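Long-range contacts in p800 reaction center core protein (Heliobacterium modesticaldum, PDB 5V8K), which forms the homodimeric core of a photosynthetic reaction center, holding bacteriochlorophylls within the membrane and binding an iron-sulfur cluster: residues I39-L44 / D78-A83; P57-Y62 / G257-Q262; F447-I452 / M589-M594. All blocks are in the same frame, centred on the assembly; numbering follows the deposited sequence.

Contact 1: I39-L44 / D78-A83; sequences ILVHHL and DALFVA. With GBF (Bacteriochlorophyll g), chain I.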
# COMPACT_ATOMS: atom_id res chain seq x y z
N ILE A 39 -30.46 -14.57 4.37
CA ILE A 39 -29.49 -14.53 5.45
C ILE A 39 -30.01 -15.15 6.74
O ILE A 39 -29.22 -15.47 7.63
CB ILE A 39 -29.02 -13.06 5.63
CG1 ILE A 39 -27.72 -13.03 6.38
CG2 ILE A 39 -30.02 -12.17 6.36
CD1 ILE A 39 -26.53 -13.72 5.62
N LEU A 40 -31.32 -15.39 6.86
CA LEU A 40 -31.84 -16.21 7.97
C LEU A 40 -31.63 -17.71 7.77
O LEU A 40 -31.79 -18.47 8.74
CB LEU A 40 -33.35 -15.93 8.20
CG LEU A 40 -33.65 -14.48 8.68
CD1 LEU A 40 -35.14 -14.24 8.76
CD2 LEU A 40 -33.00 -14.20 10.02
N VAL A 41 -31.25 -18.14 6.58
CA VAL A 41 -31.21 -19.55 6.22
C VAL A 41 -29.81 -20.02 5.85
O VAL A 41 -29.41 -21.12 6.21
CB VAL A 41 -32.19 -19.84 5.06
CG1 VAL A 41 -32.02 -21.27 4.54
CG2 VAL A 41 -33.61 -19.64 5.54
N HIS A 42 -29.07 -19.21 5.09
CA HIS A 42 -27.75 -19.57 4.59
C HIS A 42 -26.68 -18.69 5.25
O HIS A 42 -26.98 -17.65 5.82
CB HIS A 42 -27.71 -19.42 3.08
CG HIS A 42 -28.66 -20.30 2.36
ND1 HIS A 42 -28.45 -21.65 2.21
CD2 HIS A 42 -29.84 -20.03 1.77
CE1 HIS A 42 -29.46 -22.18 1.55
NE2 HIS A 42 -30.33 -21.22 1.29
N HIS A 43 -25.43 -19.13 5.16
CA HIS A 43 -24.31 -18.38 5.74
C HIS A 43 -24.49 -18.16 7.24
O HIS A 43 -24.26 -17.06 7.75
CB HIS A 43 -24.14 -17.02 5.05
CG HIS A 43 -23.74 -17.12 3.62
ND1 HIS A 43 -23.15 -16.07 2.94
CD2 HIS A 43 -23.86 -18.13 2.72
CE1 HIS A 43 -22.90 -16.44 1.70
NE2 HIS A 43 -23.34 -17.67 1.54
N LEU A 44 -24.94 -19.19 7.95
CA LEU A 44 -25.03 -19.14 9.40
C LEU A 44 -23.74 -19.64 10.05
O LEU A 44 -23.19 -18.98 10.93
CB LEU A 44 -26.22 -19.99 9.86
CG LEU A 44 -27.57 -19.71 9.19
CD1 LEU A 44 -28.73 -20.43 9.93
CD2 LEU A 44 -27.80 -18.24 9.17
N ASP A 78 -39.57 -20.23 13.94
CA ASP A 78 -39.83 -18.81 13.76
C ASP A 78 -38.95 -18.22 12.65
O ASP A 78 -39.44 -17.50 11.77
CB ASP A 78 -39.57 -18.06 15.07
CG ASP A 78 -40.63 -18.26 16.11
OD1 ASP A 78 -41.77 -18.65 15.77
OD2 ASP A 78 -40.32 -17.98 17.28
N ALA A 79 -37.65 -18.51 12.70
CA ALA A 79 -36.72 -17.98 11.70
C ALA A 79 -37.12 -18.42 10.30
O ALA A 79 -37.11 -17.61 9.36
CB ALA A 79 -35.29 -18.43 12.02
N LEU A 80 -37.48 -19.70 10.14
CA LEU A 80 -37.86 -20.20 8.82
C LEU A 80 -39.17 -19.58 8.36
O LEU A 80 -39.31 -19.20 7.20
CB LEU A 80 -37.96 -21.73 8.84
CG LEU A 80 -36.66 -22.50 9.05
CD1 LEU A 80 -36.96 -23.98 9.06
CD2 LEU A 80 -35.67 -22.21 7.97
N PHE A 81 -40.15 -19.45 9.24
CA PHE A 81 -41.38 -18.80 8.81
C PHE A 81 -41.11 -17.38 8.36
O PHE A 81 -41.61 -16.94 7.32
CB PHE A 81 -42.42 -18.81 9.94
CG PHE A 81 -43.67 -18.01 9.63
CD1 PHE A 81 -44.67 -18.52 8.81
CD2 PHE A 81 -43.84 -16.75 10.18
CE1 PHE A 81 -45.84 -17.79 8.55
CE2 PHE A 81 -44.99 -16.01 9.91
CZ PHE A 81 -45.98 -16.53 9.10
N VAL A 82 -40.31 -16.63 9.11
CA VAL A 82 -39.96 -15.28 8.69
C VAL A 82 -39.22 -15.30 7.36
O VAL A 82 -39.50 -14.50 6.46
CB VAL A 82 -39.14 -14.57 9.79
CG1 VAL A 82 -38.63 -13.20 9.29
CG2 VAL A 82 -39.98 -14.37 11.03
N ALA A 83 -38.27 -16.21 7.21
CA ALA A 83 -37.48 -16.20 5.98
C ALA A 83 -38.33 -16.55 4.77
O ALA A 83 -38.17 -15.94 3.71
CB ALA A 83 -36.31 -17.17 6.11
MG GBF I . -22.51 -18.63 -0.54
CHA GBF I . -23.30 -21.67 0.94
CHB GBF I . -19.39 -18.93 0.48
CHC GBF I . -22.00 -15.70 -2.23
CHD GBF I . -25.79 -18.76 -2.04
NA GBF I . -21.55 -20.01 0.47
C1A GBF I . -21.93 -21.13 1.09
C2A GBF I . -20.91 -21.94 1.85
C3A GBF I . -19.80 -20.90 1.87
C4A GBF I . -20.27 -19.89 0.86
CMA GBF I . -19.65 -20.22 3.23
CAA GBF I . -20.41 -23.27 1.29
CBA GBF I . -19.78 -23.21 -0.10
CGA GBF I . -20.87 -23.12 -1.13
O1A GBF I . -21.77 -23.94 -1.09
O2A GBF I . -21.15 -21.86 -1.80
NB GBF I . -20.86 -17.53 -0.89
C1B GBF I . -19.67 -17.73 -0.33
C2B GBF I . -18.84 -16.69 -0.72
C3B GBF I . -19.60 -15.80 -1.49
C4B GBF I . -20.88 -16.34 -1.51
CMB GBF I . -17.39 -16.60 -0.38
CAB GBF I . -19.21 -14.54 -2.18
CBB GBF I . -17.99 -14.09 -2.38
NC GBF I . -23.64 -17.53 -1.85
C1C GBF I . -23.31 -16.36 -2.40
C2C GBF I . -24.20 -15.52 -3.25
C3C GBF I . -25.23 -16.56 -3.12
C4C GBF I . -24.90 -17.65 -2.33
CMC GBF I . -24.55 -14.23 -2.51
CAC GBF I . -26.56 -16.45 -3.78
CBC GBF I . -26.96 -15.28 -4.65
ND GBF I . -24.11 -19.82 -0.68
C1D GBF I . -25.35 -19.82 -1.15
C2D GBF I . -26.42 -20.94 -0.75
C3D GBF I . -25.44 -21.54 0.06
C4D GBF I . -24.16 -20.95 0.11
CMD GBF I . -27.84 -21.16 -1.14
CAD GBF I . -25.43 -22.58 1.12
OBD GBF I . -26.16 -23.62 1.26
CBD GBF I . -24.03 -22.76 1.61
CGD GBF I . -23.93 -22.62 3.09
O1D GBF I . -24.53 -21.77 3.69
O2D GBF I . -23.13 -23.50 3.87
CED GBF I . -23.04 -23.22 5.27
C1 GBF I . -22.14 -21.83 -2.84
C2 GBF I . -21.42 -21.84 -4.17
C3 GBF I . -21.10 -20.75 -4.90
C4 GBF I . -20.36 -20.99 -6.18
C5 GBF I . -21.44 -19.32 -4.49
C6 GBF I . -22.26 -18.59 -5.53
C7 GBF I . -21.85 -17.14 -5.57
C8 GBF I . -22.58 -16.27 -6.29
C9 GBF I . -23.80 -16.81 -6.99
C10 GBF I . -22.19 -14.79 -6.33
C11 GBF I . -22.34 -14.22 -7.74
C12 GBF I . -22.97 -12.83 -7.74
C13 GBF I . -23.98 -12.50 -8.60
C14 GBF I . -24.53 -13.48 -9.59
C15 GBF I . -24.59 -11.10 -8.61
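Leu40 has CG anti to its carbonyl carbon (chi1 -66°) and CD1 extended beyond it, which brings that methyl over helix 77-97, 3.7 Å from Val82 CG1 and in touch with Ala79 O. In Val41 it is CG2 that stands anti to the carbonyl carbon; this methyl rests 3.7 Å from Ala83 CB, and the Val41 and Leu80 side chains cross at about a right angle. Ala83 CB is therefore shared, since Leu40 CB also approaches it at 3.8 Å. At this alanine the backbones come close, with 6.0 Å between Leu40 CA and Ala83 CA. No hydrogen bond joins the two segments; the polar contacts are made to the pigments. There His43 NE2 binds the magnesium of a bacteriochlorophyll g at 2.4 Å, and His43 N donates a nearly straight hydrogen bond (171°) to O1D of the same pigment. His42 NE2 is a ligand to the magnesium of a second bacteriochlorophyll g. The His42 ring is held between Val41 CG1, offset toward the rim of one face, and the CMD methyl of the first pigment, 3.3 Å above the centre of the other. Consecutive histidines thus ligate two neighbouring pigments from the loop after helix 18-39, a pigment-binding site of this type I reaction center.

Contact 2: P57-Y62 / G257-Q262; sequences PATMFY and GLLVKQ. With GBF (Bacteriochlorophyll g), chain V.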
# COMPACT_ATOMS: atom_id res chain seq x y z
N PRO A 57 -23.06 -10.99 8.18
CA PRO A 57 -24.35 -10.40 8.53
C PRO A 57 -25.35 -11.29 9.28
O PRO A 57 -26.17 -10.67 9.96
CB PRO A 57 -24.91 -9.92 7.16
CG PRO A 57 -24.04 -10.42 6.17
CD PRO A 57 -23.15 -11.39 6.76
N ALA A 58 -25.32 -12.63 9.22
CA ALA A 58 -26.43 -13.41 9.78
C ALA A 58 -26.61 -13.13 11.27
O ALA A 58 -27.74 -13.07 11.76
CB ALA A 58 -26.20 -14.90 9.53
N THR A 59 -25.51 -12.97 12.00
CA THR A 59 -25.58 -12.72 13.44
C THR A 59 -26.44 -11.51 13.77
O THR A 59 -27.16 -11.51 14.78
CB THR A 59 -24.18 -12.50 14.01
OG1 THR A 59 -23.46 -11.56 13.19
CG2 THR A 59 -23.46 -13.81 14.10
N MET A 60 -26.35 -10.45 12.97
CA MET A 60 -27.09 -9.24 13.30
C MET A 60 -28.59 -9.46 13.11
O MET A 60 -29.40 -8.96 13.88
CB MET A 60 -26.62 -8.04 12.46
CG MET A 60 -25.34 -7.43 12.97
SD MET A 60 -24.89 -5.97 12.05
CE MET A 60 -24.14 -6.71 10.58
N PHE A 61 -28.95 -10.23 12.09
CA PHE A 61 -30.36 -10.47 11.79
C PHE A 61 -30.97 -11.44 12.80
O PHE A 61 -32.16 -11.33 13.14
CB PHE A 61 -30.50 -11.00 10.36
CG PHE A 61 -30.36 -9.95 9.34
CD1 PHE A 61 -29.12 -9.63 8.83
CD2 PHE A 61 -31.45 -9.24 8.91
CE1 PHE A 61 -28.98 -8.65 7.90
CE2 PHE A 61 -31.31 -8.21 7.96
CZ PHE A 61 -30.09 -7.92 7.47
N TYR A 62 -30.17 -12.38 13.30
CA TYR A 62 -30.67 -13.25 14.37
C TYR A 62 -30.77 -12.49 15.68
O TYR A 62 -31.68 -12.75 16.47
CB TYR A 62 -29.78 -14.49 14.52
CG TYR A 62 -30.30 -15.65 13.68
CD1 TYR A 62 -29.93 -15.80 12.35
CD2 TYR A 62 -31.20 -16.59 14.22
CE1 TYR A 62 -30.44 -16.83 11.58
CE2 TYR A 62 -31.72 -17.62 13.47
CZ TYR A 62 -31.33 -17.75 12.16
OH TYR A 62 -31.84 -18.77 11.43
N GLY A 257 -19.32 -5.71 23.12
CA GLY A 257 -19.92 -4.96 22.03
C GLY A 257 -19.70 -5.52 20.65
O GLY A 257 -19.99 -4.83 19.67
N LEU A 258 -19.21 -6.77 20.53
CA LEU A 258 -18.85 -7.35 19.25
C LEU A 258 -19.83 -7.00 18.14
O LEU A 258 -19.46 -6.38 17.14
CB LEU A 258 -18.73 -8.88 19.37
CG LEU A 258 -18.30 -9.64 18.10
CD1 LEU A 258 -16.83 -9.45 17.78
CD2 LEU A 258 -18.64 -11.11 18.28
N LEU A 259 -21.10 -7.42 18.30
CA LEU A 259 -22.05 -7.27 17.20
C LEU A 259 -22.48 -5.82 17.04
O LEU A 259 -22.72 -5.38 15.92
CB LEU A 259 -23.28 -8.14 17.42
CG LEU A 259 -23.03 -9.64 17.57
CD1 LEU A 259 -24.35 -10.36 17.73
CD2 LEU A 259 -22.27 -10.17 16.34
N VAL A 260 -22.57 -5.08 18.15
CA VAL A 260 -22.90 -3.67 18.06
C VAL A 260 -21.87 -2.95 17.18
O VAL A 260 -22.20 -2.14 16.32
CB VAL A 260 -22.98 -3.03 19.45
CG1 VAL A 260 -23.45 -1.58 19.32
CG2 VAL A 260 -23.89 -3.78 20.37
N LYS A 261 -20.60 -3.22 17.43
CA LYS A 261 -19.56 -2.54 16.66
C LYS A 261 -19.53 -2.98 15.20
O LYS A 261 -19.12 -2.18 14.35
CB LYS A 261 -18.21 -2.71 17.34
CG LYS A 261 -18.17 -1.94 18.61
CD LYS A 261 -16.89 -2.10 19.37
CE LYS A 261 -16.77 -3.43 19.97
NZ LYS A 261 -15.49 -3.61 20.69
N GLN A 262 -19.99 -4.19 14.88
CA GLN A 262 -20.15 -4.56 13.47
C GLN A 262 -21.24 -3.72 12.82
O GLN A 262 -21.06 -3.20 11.70
CB GLN A 262 -20.46 -6.04 13.32
CG GLN A 262 -19.26 -6.94 13.53
CD GLN A 262 -19.64 -8.42 13.74
OE1 GLN A 262 -20.61 -8.92 13.19
NE2 GLN A 262 -18.84 -9.12 14.52
MG GBF V . -29.67 0.31 9.15
CHA GBF V . -30.39 -2.00 11.71
CHB GBF V . -28.63 -2.22 7.27
CHC GBF V . -29.91 2.53 6.57
CHD GBF V . -31.49 2.68 11.19
NA GBF V . -29.51 -1.67 9.42
C1A GBF V . -29.76 -2.50 10.44
C2A GBF V . -29.42 -3.98 10.33
C3A GBF V . -28.67 -3.93 9.01
C4A GBF V . -28.95 -2.52 8.54
CMA GBF V . -27.17 -4.11 9.13
CAA GBF V . -30.57 -5.00 10.30
CBA GBF V . -31.55 -4.82 9.15
CGA GBF V . -32.64 -3.85 9.48
O1A GBF V . -33.06 -3.80 10.62
O2A GBF V . -33.16 -2.96 8.46
NB GBF V . -29.35 0.14 7.16
C1B GBF V . -28.82 -0.92 6.54
C2B GBF V . -28.59 -0.57 5.21
C3B GBF V . -28.98 0.75 5.05
C4B GBF V . -29.43 1.16 6.30
CMB GBF V . -28.04 -1.46 4.13
CAB GBF V . -28.92 1.58 3.81
CBB GBF V . -28.31 1.34 2.67
NC GBF V . -30.47 2.18 8.97
C1C GBF V . -30.48 2.93 7.88
C2C GBF V . -31.04 4.31 7.78
C3C GBF V . -31.49 4.17 9.15
C4C GBF V . -31.13 3.00 9.81
CMC GBF V . -29.85 5.26 7.67
CAC GBF V . -32.25 5.23 9.84
CBC GBF V . -32.63 6.51 9.12
ND GBF V . -30.71 0.44 10.90
C1D GBF V . -31.30 1.32 11.68
C2D GBF V . -31.79 1.01 13.18
C3D GBF V . -31.35 -0.31 13.01
C4D GBF V . -30.76 -0.66 11.74
CMD GBF V . -32.46 1.81 14.26
CAD GBF V . -31.30 -1.54 13.84
OBD GBF V . -31.74 -1.88 15.00
CBD GBF V . -30.82 -2.66 12.96
CGD GBF V . -29.72 -3.45 13.58
O1D GBF V . -28.73 -2.95 14.06
O2D GBF V . -29.79 -4.88 13.60
CED GBF V . -28.72 -5.62 14.18
C1 GBF V . -34.35 -2.22 8.76
C2 GBF V . -34.82 -1.39 7.57
C3 GBF V . -34.27 -0.20 7.28
C4 GBF V . -33.18 0.33 8.17
C5 GBF V . -34.72 0.67 6.12
C6 GBF V . -35.29 -0.11 4.93
C7 GBF V . -36.05 0.80 3.98
C8 GBF V . -36.29 0.45 2.70
C9 GBF V . -35.79 -0.85 2.16
C10 GBF V . -37.08 1.34 1.77
C11 GBF V . -36.24 2.53 1.36
C12 GBF V . -37.17 3.67 1.08
C13 GBF V . -36.74 4.93 1.06
C14 GBF V . -35.28 5.26 1.31
C15 GBF V . -37.73 6.03 0.76
O HOH W 1 -20.85 -11.77 13.23
O HOH W 2 -23.02 -9.30 11.74
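Thr59 lies obliquely over the CD2 methyl of Leu259, with Thr59 OG1 3.6 Å from Leu259 CD2 and CB only slightly farther. Helices 58-62 and 258-262 pass at 10.2 Å between their axes with an angle of 109°, so a few side chains at the crossing carry the contact. The chi1 of Thr59 (48°) places OG1 between the backbone N and the carbonyl carbon, where it faces the amide of Gln262. Thr59 OG1 and Gln262 OE1 are 3.9 Å apart, and two waters span the gap. Both waters donate to Gln262 OE1, the first at 2.9 Å and the second at 2.8 Å, and both are hydrogen-bonded to Thr59 OG1 as well. The other end of the amide, NE2, is hydrogen-bonded to Ala598 O of helix 575-599, which fixes the rotation of the group. Next door, Lys261 NZ forms a salt bridge with Asp460, a calcium ligand.

Met60 is extended at chi2 (-176°), which carries SD toward the backbone of Gln262, while Met60 O lies 3.4 Å from the ester methyl CED of a bacteriochlorophyll g. Phe61 CE2 meets CBA of the same pigment at 3.6 Å, with CAA over one face of the ring. The Phe61 side chain also touches Val36 and Ile39 of helix 18-39. An alanine in place of Phe61 would probably leave this CAA-CBA arm without its aromatic neighbour and open a gap toward Val36 and Ile39. Across the contact itself no direct hydrogen bond forms: the buried threonine hydroxyl and glutamine carbonyl are joined through paired waters, so enclosed water probably contributes to joining the helices, beside the packing of Leu259 and Met60.

Contact 3: F447-I452 / M589-M594; sequences FSLQVI and MTIVCM. With GBF (Bacteriochlorophyll g), chain D.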
# COMPACT_ATOMS: atom_id res chain seq x y z
N PHE A 447 -9.98 9.81 0.40
CA PHE A 447 -9.69 10.64 1.58
C PHE A 447 -10.56 10.25 2.78
O PHE A 447 -10.17 10.46 3.94
CB PHE A 447 -9.92 12.12 1.23
CG PHE A 447 -8.77 12.81 0.46
CD1 PHE A 447 -7.75 12.09 -0.13
CD2 PHE A 447 -8.75 14.18 0.36
CE1 PHE A 447 -6.71 12.75 -0.83
CE2 PHE A 447 -7.72 14.84 -0.35
CZ PHE A 447 -6.70 14.10 -0.93
N SER A 448 -11.76 9.71 2.52
CA SER A 448 -12.70 9.40 3.61
C SER A 448 -12.16 8.33 4.54
O SER A 448 -12.68 8.18 5.65
CB SER A 448 -14.07 8.97 3.05
OG SER A 448 -14.04 7.64 2.54
N LEU A 449 -11.15 7.59 4.11
CA LEU A 449 -10.45 6.70 5.03
C LEU A 449 -9.81 7.42 6.21
O LEU A 449 -9.59 6.77 7.24
CB LEU A 449 -9.37 5.91 4.31
CG LEU A 449 -9.95 5.00 3.23
CD1 LEU A 449 -8.87 4.33 2.43
CD2 LEU A 449 -10.87 3.92 3.84
N GLN A 450 -9.51 8.73 6.10
CA GLN A 450 -9.04 9.49 7.25
C GLN A 450 -10.14 9.80 8.26
O GLN A 450 -9.83 10.30 9.36
CB GLN A 450 -8.40 10.80 6.76
CG GLN A 450 -7.13 10.58 6.03
CD GLN A 450 -6.28 9.61 6.78
OE1 GLN A 450 -6.19 8.45 6.42
NE2 GLN A 450 -5.71 10.07 7.88
N VAL A 451 -11.39 9.53 7.92
CA VAL A 451 -12.49 9.55 8.88
C VAL A 451 -12.76 8.15 9.43
O VAL A 451 -12.81 7.94 10.65
CB VAL A 451 -13.76 10.15 8.22
CG1 VAL A 451 -14.92 10.14 9.18
CG2 VAL A 451 -13.49 11.57 7.68
N ILE A 452 -12.88 7.17 8.53
CA ILE A 452 -13.30 5.84 8.92
C ILE A 452 -12.26 5.16 9.82
O ILE A 452 -12.61 4.56 10.83
CB ILE A 452 -13.60 5.00 7.66
CG1 ILE A 452 -14.84 5.60 6.97
CG2 ILE A 452 -13.90 3.52 8.01
CD1 ILE A 452 -15.02 5.16 5.51
N MET A 589 -11.63 -3.08 -0.17
CA MET A 589 -10.67 -4.02 0.43
C MET A 589 -10.10 -3.48 1.74
O MET A 589 -9.83 -4.26 2.67
CB MET A 589 -9.55 -4.36 -0.55
CG MET A 589 -9.97 -5.21 -1.74
SD MET A 589 -10.74 -6.78 -1.33
CE MET A 589 -12.39 -6.29 -1.61
N THR A 590 -9.95 -2.17 1.86
CA THR A 590 -9.60 -1.59 3.15
C THR A 590 -10.70 -1.88 4.17
O THR A 590 -10.43 -2.31 5.30
CB THR A 590 -9.40 -0.09 3.02
OG1 THR A 590 -8.32 0.20 2.11
CG2 THR A 590 -9.11 0.49 4.35
N ILE A 591 -11.95 -1.69 3.77
CA ILE A 591 -13.07 -1.97 4.66
C ILE A 591 -13.12 -3.46 5.06
O ILE A 591 -13.46 -3.79 6.20
CB ILE A 591 -14.40 -1.49 4.02
CG1 ILE A 591 -14.41 0.02 3.76
CG2 ILE A 591 -15.58 -1.83 4.92
CD1 ILE A 591 -13.89 0.87 4.88
N VAL A 592 -12.78 -4.37 4.14
CA VAL A 592 -12.76 -5.81 4.47
C VAL A 592 -11.78 -6.07 5.60
O VAL A 592 -12.05 -6.85 6.52
CB VAL A 592 -12.39 -6.66 3.24
CG1 VAL A 592 -11.94 -8.06 3.67
CG2 VAL A 592 -13.54 -6.73 2.25
N CYS A 593 -10.61 -5.43 5.53
CA CYS A 593 -9.58 -5.61 6.54
C CYS A 593 -10.09 -5.12 7.90
O CYS A 593 -9.93 -5.80 8.92
CB CYS A 593 -8.33 -4.87 6.11
SG CYS A 593 -7.45 -5.67 4.72
N MET A 594 -10.78 -3.98 7.89
CA MET A 594 -11.35 -3.43 9.12
C MET A 594 -12.47 -4.31 9.62
O MET A 594 -12.64 -4.47 10.83
CB MET A 594 -11.84 -2.00 8.87
CG MET A 594 -10.69 -1.01 8.56
SD MET A 594 -11.36 0.61 8.26
CE MET A 594 -11.40 1.04 9.94
MG GBF D . -2.29 7.51 5.87
CHA GBF D . 0.09 5.12 6.86
CHB GBF D . -1.19 9.47 8.30
CHC GBF D . -3.93 10.05 4.21
CHD GBF D . -3.00 5.45 3.07
NA GBF D . -0.95 7.31 7.35
C1A GBF D . -0.18 6.27 7.77
C2A GBF D . 0.59 6.36 9.08
C3A GBF D . 0.18 7.77 9.50
C4A GBF D . -0.74 8.20 8.32
CMA GBF D . -0.56 7.70 10.82
CAA GBF D . 2.12 6.21 9.12
CBA GBF D . 2.59 6.08 10.57
CGA GBF D . 3.25 7.39 11.01
O1A GBF D . 3.40 8.36 10.27
O2A GBF D . 3.82 7.39 12.32
NB GBF D . -2.46 9.50 6.18
C1B GBF D . -2.06 10.14 7.30
C2B GBF D . -2.52 11.47 7.26
C3B GBF D . -3.27 11.59 6.09
C4B GBF D . -3.23 10.33 5.47
CMB GBF D . -2.27 12.50 8.31
CAB GBF D . -4.05 12.73 5.59
CBB GBF D . -4.38 13.79 6.23
NC GBF D . -3.13 7.74 4.00
C1C GBF D . -3.89 8.74 3.56
C2C GBF D . -4.79 8.73 2.36
C3C GBF D . -4.43 7.31 2.16
C4C GBF D . -3.53 6.80 3.08
CMC GBF D . -6.23 9.05 2.67
CAC GBF D . -4.97 6.47 1.08
CBC GBF D . -5.94 6.92 -0.04
ND GBF D . -1.76 5.75 5.13
C1D GBF D . -1.98 5.04 4.05
C2D GBF D . -1.12 3.76 3.69
C3D GBF D . -0.41 3.94 4.88
C4D GBF D . -0.74 5.04 5.71
CMD GBF D . -1.18 2.82 2.54
CAD GBF D . 0.57 3.17 5.65
OBD GBF D . 1.40 2.26 5.29
CBD GBF D . 0.93 3.91 6.91
CGD GBF D . 0.71 3.00 8.10
O1D GBF D . -0.26 3.03 8.86
O2D GBF D . 1.69 1.96 8.33
CED GBF D . 1.42 0.96 9.30
C1 GBF D . 4.52 8.54 12.79
C2 GBF D . 5.90 8.56 12.24
C3 GBF D . 6.95 8.21 12.99
C4 GBF D . 6.73 7.71 14.39
C5 GBF D . 8.34 8.25 12.41
C6 GBF D . 9.22 9.35 13.04
C7 GBF D . 8.74 10.72 12.60
C8 GBF D . 9.53 11.69 12.12
C9 GBF D . 10.98 11.49 11.90
C10 GBF D . 8.93 13.00 11.69
C11 GBF D . 8.20 12.70 10.39
C12 GBF D . 9.25 12.45 9.34
C13 GBF D . 9.17 11.47 8.44
C14 GBF D . 10.27 11.38 7.46
C15 GBF D . 8.06 10.49 8.40
O HOH W 3 -4.41 6.80 7.16
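Ile452 N and Val451 N both donate to the carbonyl O of Ser448, at 3.1 and 2.9 Å, as the chain enters helix 449-459, part of a predicted transmembrane span. This span packs against helix 575-599 in the helical core of the Photosystem I PsaA/PsaB family. Leu449 and Thr590 reach toward each other tip to tip, with Leu449 CD2 3.9 Å from Thr590 CG2. The hydroxyl of Thr590 is bonded to Phe586 O in its own helix, and the methyl is the nearer of the two to Leu449. One turn on, Ile452 CG2 receives two neighbours: Ile591 CD1 at 4.1 Å and Met594 SD at 3.9 Å. A bend at chi3 (85°) carries Met594 CE back beside Ile452 O. Phe587, from the helix of Met594, packs on both Leu449 and Ile452, Ile272 of helix 258-291 touches Ile452, and bacteriochlorophyll g' touches Thr590 and Met594. Gln450 serves a bacteriochlorophyll g instead. Its chain bends at chi2 (-46°), and the amide comes close to the pigment, with NE2 3.4 Å from C3B. Gln450 OE1 accepts a hydrogen bond from a water at 2.5 Å, and that water's oxygen is itself bound to the pigment's magnesium at 2.6 Å.

Contacts 1 and 2 adjoin, their centres 15 Å apart, and their segments alternate along the chain. Tyr62 OH of contact 2 lies 2.7 Å from Leu40 O of contact 1, a probable hydrogen bond, while Ala58 CB packs against His43 O at 3.4 Å; the magnesium-binding loop thus rests directly on helix 58-67. Contact 3 stands apart, its nearest atoms about 8 Å from contact 2 and about 13 Å from contact 1. Contacts 2 and 3 both approach the calcium site: the side chain of Gln262 is about 8 Å from that of Asp460, and the side chain of Met594 about 5 Å from that of Leu597. Val82 and Phe61 share one bacteriochlorophyll g pocket, and Pro57 shares another with Met589, Ile591 and Val592.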